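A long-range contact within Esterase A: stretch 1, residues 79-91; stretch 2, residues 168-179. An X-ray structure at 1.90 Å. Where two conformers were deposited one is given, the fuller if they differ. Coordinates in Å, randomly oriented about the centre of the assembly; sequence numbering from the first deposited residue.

Stretch 1 (79-91) FSTTKAVAALLIA
Stretch 2 168-179: GYHPVTYGYLAG

Two stretches of Esterase A, at least 86 residues apart in sequence wherever they touch, each carry a helix, and the helices run side by side in nearly the same direction. Stretch 1 begins as a loop or turn at Phe 79, whose phi/psi of 47/-133° is far from helical, then winds into a helix that is regular through Ala 91 and continues past it, with phi near -60° and psi between about -28° and -46°. Stretch 2 is extended at Gly 168 (-134/94°), Tyr 169 (-46/130°) and His 170 (-98/90°), turns through Pro 171 and Val 172, and is helical to the end of the stretch at Gly 179, the helix running on beyond it. The helix axes approach to 10.2 Å and their directions differ by 17°. The register is set by CA pairs: Ser 80 CA to Pro 171 CA, 7.1 Å; Lys 83 CA to Gly 175 CA, 7.2 Å; Ala 86 CA to Ala 178 CA, 6.7 Å. The two stretches bury 383 Å² between them.

Lys 83 is the centre of the contact, with the largest covered area, 108 Å². Its CA-to-CB bond points toward stretch 2, and the chain (m, t, t, p) is extended until chi4 bends its end at 68°. The ammonium donates from NZ to Tyr 169 OH at 2.8 Å and from NZ to Pro 171 O at 2.7 Å, so a buried charge is met by polar oxygens. A long methylene chain ending in several N-H donors suits this place: the aliphatic part packs while the tip bonds.

That packing falls on Tyr 174. With chi1 at 164° (t) and chi2 at -81°, its ring lies so that Lys 83 CD sits over one face, 3.9 Å from the ring centroid and 25° off the normal, a CH-pi contact. The same tyrosine reaches across with its hydroxyl, Tyr 174 OH donating to Lys 83 O at 3.1 Å. That carbonyl also accepts the helical bond from Ala 87 N, at 2.9 Å, so the tyrosine bonds the helix without breaking it.

The CA-to-CB bond of Tyr 169 (chi1 179°, t; chi2 68°) points toward stretch 1, and the side chain is long enough to carry its hydroxyl from the extended segment to the lysine. Tyr 169 OH also lies 3.1 Å from Ser 80 CB; small Ser 80 fits at the ring edge, near the ring plane, its OG hydrogen-bonded elsewhere in the structure.

Farther along, Ala 86 and Ala 178 fill the gap. Ala 86 CB meets Tyr 174 CE1 at 3.9 Å and Ala 178 CB at 4.4 Å; single methyls suit this close passage. Ile 90 (m, m) extends the apolar seam, with CG1 4.5 Å from Ala 178 CB; separately, Ile 90 CD1 makes a van der Waals approach to the backbone at Ala 178 O, 3.7 Å.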

# COMPACT_ATOMS: atom_id res chain seq x y z
N PHE A 79 3.52 -4.71 -3.38
CA PHE A 79 4.49 -4.28 -2.37
C PHE A 79 3.78 -3.30 -1.43
O PHE A 79 2.66 -3.59 -1.01
CB PHE A 79 5.75 -3.77 -3.06
CG PHE A 79 6.45 -4.85 -3.83
CD1 PHE A 79 7.20 -5.80 -3.16
CD2 PHE A 79 6.29 -4.96 -5.20
CE1 PHE A 79 7.80 -6.84 -3.86
CE2 PHE A 79 6.89 -5.98 -5.90
CZ PHE A 79 7.65 -6.92 -5.23
N SER A 80 4.38 -2.15 -1.11
CA SER A 80 3.83 -1.32 -0.04
C SER A 80 2.54 -0.61 -0.43
O SER A 80 1.92 -0.01 0.44
CB SER A 80 4.88 -0.30 0.43
OG SER A 80 5.59 0.28 -0.65
N THR A 81 2.11 -0.69 -1.69
CA THR A 81 0.75 -0.21 -1.96
C THR A 81 -0.25 -1.00 -1.12
O THR A 81 -1.29 -0.46 -0.71
CB THR A 81 0.44 -0.31 -3.47
OG1 THR A 81 1.34 0.55 -4.17
CG2 THR A 81 -1.01 0.16 -3.76
N THR A 82 0.09 -2.24 -0.76
CA THR A 82 -0.73 -3.03 0.16
C THR A 82 -1.03 -2.31 1.48
O THR A 82 -2.08 -2.53 2.08
CB THR A 82 -0.02 -4.36 0.45
OG1 THR A 82 0.38 -4.96 -0.80
CG2 THR A 82 -0.92 -5.31 1.22
N LYS A 83 -0.12 -1.44 1.94
CA LYS A 83 -0.33 -0.76 3.22
C LYS A 83 -1.60 0.09 3.25
O LYS A 83 -2.17 0.30 4.33
CB LYS A 83 0.89 0.12 3.55
CG LYS A 83 2.17 -0.68 3.75
CD LYS A 83 3.25 0.16 4.43
CE LYS A 83 4.45 -0.69 4.83
NZ LYS A 83 5.20 -1.18 3.61
N ALA A 84 -2.04 0.60 2.09
CA ALA A 84 -3.31 1.33 2.07
C ALA A 84 -4.47 0.41 2.40
O ALA A 84 -5.44 0.83 3.04
CB ALA A 84 -3.52 1.98 0.69
N VAL A 85 -4.38 -0.86 1.97
CA VAL A 85 -5.42 -1.84 2.30
C VAL A 85 -5.38 -2.17 3.79
O VAL A 85 -6.42 -2.23 4.45
CB VAL A 85 -5.26 -3.12 1.44
CG1 VAL A 85 -6.37 -4.16 1.81
CG2 VAL A 85 -5.34 -2.77 -0.05
N ALA A 86 -4.18 -2.37 4.35
CA ALA A 86 -4.07 -2.61 5.78
C ALA A 86 -4.65 -1.43 6.56
O ALA A 86 -5.36 -1.62 7.55
CB ALA A 86 -2.61 -2.85 6.16
N ALA A 87 -4.37 -0.21 6.10
CA ALA A 87 -4.87 0.97 6.81
C ALA A 87 -6.39 1.00 6.79
O ALA A 87 -7.02 1.30 7.81
CB ALA A 87 -4.29 2.24 6.20
N LEU A 88 -6.99 0.70 5.64
CA LEU A 88 -8.44 0.65 5.54
C LEU A 88 -9.03 -0.38 6.50
O LEU A 88 -10.02 -0.12 7.17
CB LEU A 88 -8.86 0.35 4.09
CG LEU A 88 -10.34 0.38 3.69
CD1 LEU A 88 -10.42 0.39 2.19
CD2 LEU A 88 -11.11 -0.82 4.16
N LEU A 89 -8.43 -1.57 6.57
CA LEU A 89 -8.97 -2.62 7.44
C LEU A 89 -8.95 -2.18 8.90
O LEU A 89 -9.92 -2.42 9.63
CB LEU A 89 -8.21 -3.92 7.25
CG LEU A 89 -8.36 -4.56 5.86
CD1 LEU A 89 -7.43 -5.77 5.68
CD2 LEU A 89 -9.81 -4.94 5.62
N ILE A 90 -7.88 -1.51 9.33
CA ILE A 90 -7.85 -0.98 10.70
C ILE A 90 -8.89 0.12 10.86
O ILE A 90 -9.63 0.16 11.85
CB ILE A 90 -6.44 -0.47 11.07
CG1 ILE A 90 -5.44 -1.63 11.21
CG2 ILE A 90 -6.49 0.35 12.34
CD1 ILE A 90 -5.72 -2.57 12.38
N ALA A 91 -8.96 1.05 9.89
CA ALA A 91 -9.92 2.15 9.96
C ALA A 91 -11.34 1.65 10.15
O ALA A 91 -12.14 2.28 10.86
CB ALA A 91 -9.85 3.00 8.68
N GLY A 168 9.65 7.21 10.98
CA GLY A 168 10.68 6.39 10.38
C GLY A 168 10.03 5.18 9.74
O GLY A 168 9.77 4.17 10.39
N TYR A 169 9.75 5.31 8.45
CA TYR A 169 8.94 4.34 7.72
C TYR A 169 9.36 2.90 8.01
O TYR A 169 10.55 2.57 7.97
CB TYR A 169 9.07 4.65 6.23
CG TYR A 169 8.30 3.71 5.32
CD1 TYR A 169 6.91 3.71 5.31
CD2 TYR A 169 8.97 2.88 4.42
CE1 TYR A 169 6.20 2.87 4.44
CE2 TYR A 169 8.27 2.06 3.54
CZ TYR A 169 6.90 2.06 3.57
OH TYR A 169 6.23 1.24 2.70
N HIS A 170 8.37 2.06 8.34
CA HIS A 170 8.52 0.64 8.63
C HIS A 170 8.17 -0.16 7.38
O HIS A 170 6.99 -0.52 7.21
CB HIS A 170 7.58 0.21 9.76
CG HIS A 170 7.83 0.84 11.10
ND1 HIS A 170 8.20 2.16 11.26
CD2 HIS A 170 7.72 0.33 12.35
CE1 HIS A 170 8.32 2.43 12.55
NE2 HIS A 170 8.03 1.34 13.23
N PRO A 171 9.11 -0.48 6.48
CA PRO A 171 8.69 -1.07 5.19
C PRO A 171 8.11 -2.47 5.30
O PRO A 171 7.21 -2.81 4.52
CB PRO A 171 9.98 -1.05 4.35
CG PRO A 171 11.08 -1.06 5.35
CD PRO A 171 10.57 -0.27 6.54
N VAL A 172 8.58 -3.30 6.22
CA VAL A 172 8.08 -4.67 6.38
C VAL A 172 7.34 -4.84 7.70
O VAL A 172 6.25 -5.41 7.75
CB VAL A 172 9.23 -5.69 6.25
CG1 VAL A 172 8.67 -7.11 6.26
CG2 VAL A 172 10.06 -5.42 4.98
N THR A 173 7.92 -4.35 8.80
CA THR A 173 7.37 -4.59 10.13
C THR A 173 5.97 -4.01 10.29
O THR A 173 5.18 -4.54 11.09
CB THR A 173 8.30 -4.00 11.19
OG1 THR A 173 8.50 -2.60 10.91
CG2 THR A 173 9.66 -4.72 11.15
N TYR A 174 5.63 -2.94 9.56
CA TYR A 174 4.30 -2.35 9.65
C TYR A 174 3.20 -3.37 9.43
O TYR A 174 2.15 -3.30 10.07
CB TYR A 174 4.16 -1.21 8.64
CG TYR A 174 2.76 -0.71 8.30
CD1 TYR A 174 1.96 -1.39 7.38
CD2 TYR A 174 2.27 0.49 8.82
CE1 TYR A 174 0.71 -0.92 7.02
CE2 TYR A 174 1.01 0.98 8.46
CZ TYR A 174 0.24 0.27 7.54
OH TYR A 174 -1.03 0.71 7.15
N GLY A 175 3.41 -4.31 8.50
CA GLY A 175 2.36 -5.26 8.19
C GLY A 175 2.08 -6.20 9.33
O GLY A 175 0.94 -6.64 9.52
N TYR A 176 3.11 -6.50 10.13
CA TYR A 176 2.93 -7.34 11.30
C TYR A 176 2.32 -6.55 12.45
O TYR A 176 1.49 -7.08 13.19
CB TYR A 176 4.26 -7.98 11.69
CG TYR A 176 4.83 -8.84 10.59
CD1 TYR A 176 5.58 -8.28 9.54
CD2 TYR A 176 4.61 -10.23 10.57
CE1 TYR A 176 6.10 -9.07 8.53
CE2 TYR A 176 5.13 -11.03 9.56
CZ TYR A 176 5.88 -10.44 8.54
OH TYR A 176 6.40 -11.21 7.51
N LEU A 177 2.71 -5.28 12.60
CA LEU A 177 2.08 -4.44 13.61
C LEU A 177 0.58 -4.28 13.34
O LEU A 177 -0.25 -4.57 14.20
CB LEU A 177 2.75 -3.06 13.67
CG LEU A 177 4.22 -3.02 14.09
CD1 LEU A 177 4.71 -1.56 14.17
CD2 LEU A 177 4.42 -3.75 15.41
N ALA A 178 0.24 -3.80 12.13
CA ALA A 178 -1.16 -3.65 11.75
C ALA A 178 -1.88 -5.00 11.76
O ALA A 178 -3.02 -5.09 12.25
CB ALA A 178 -1.27 -3.01 10.36
N GLY A 179 -1.24 -6.04 11.22
CA GLY A 179 -1.92 -7.32 11.08
C GLY A 179 -2.23 -7.95 12.42
O GLY A 179 -3.28 -8.58 12.59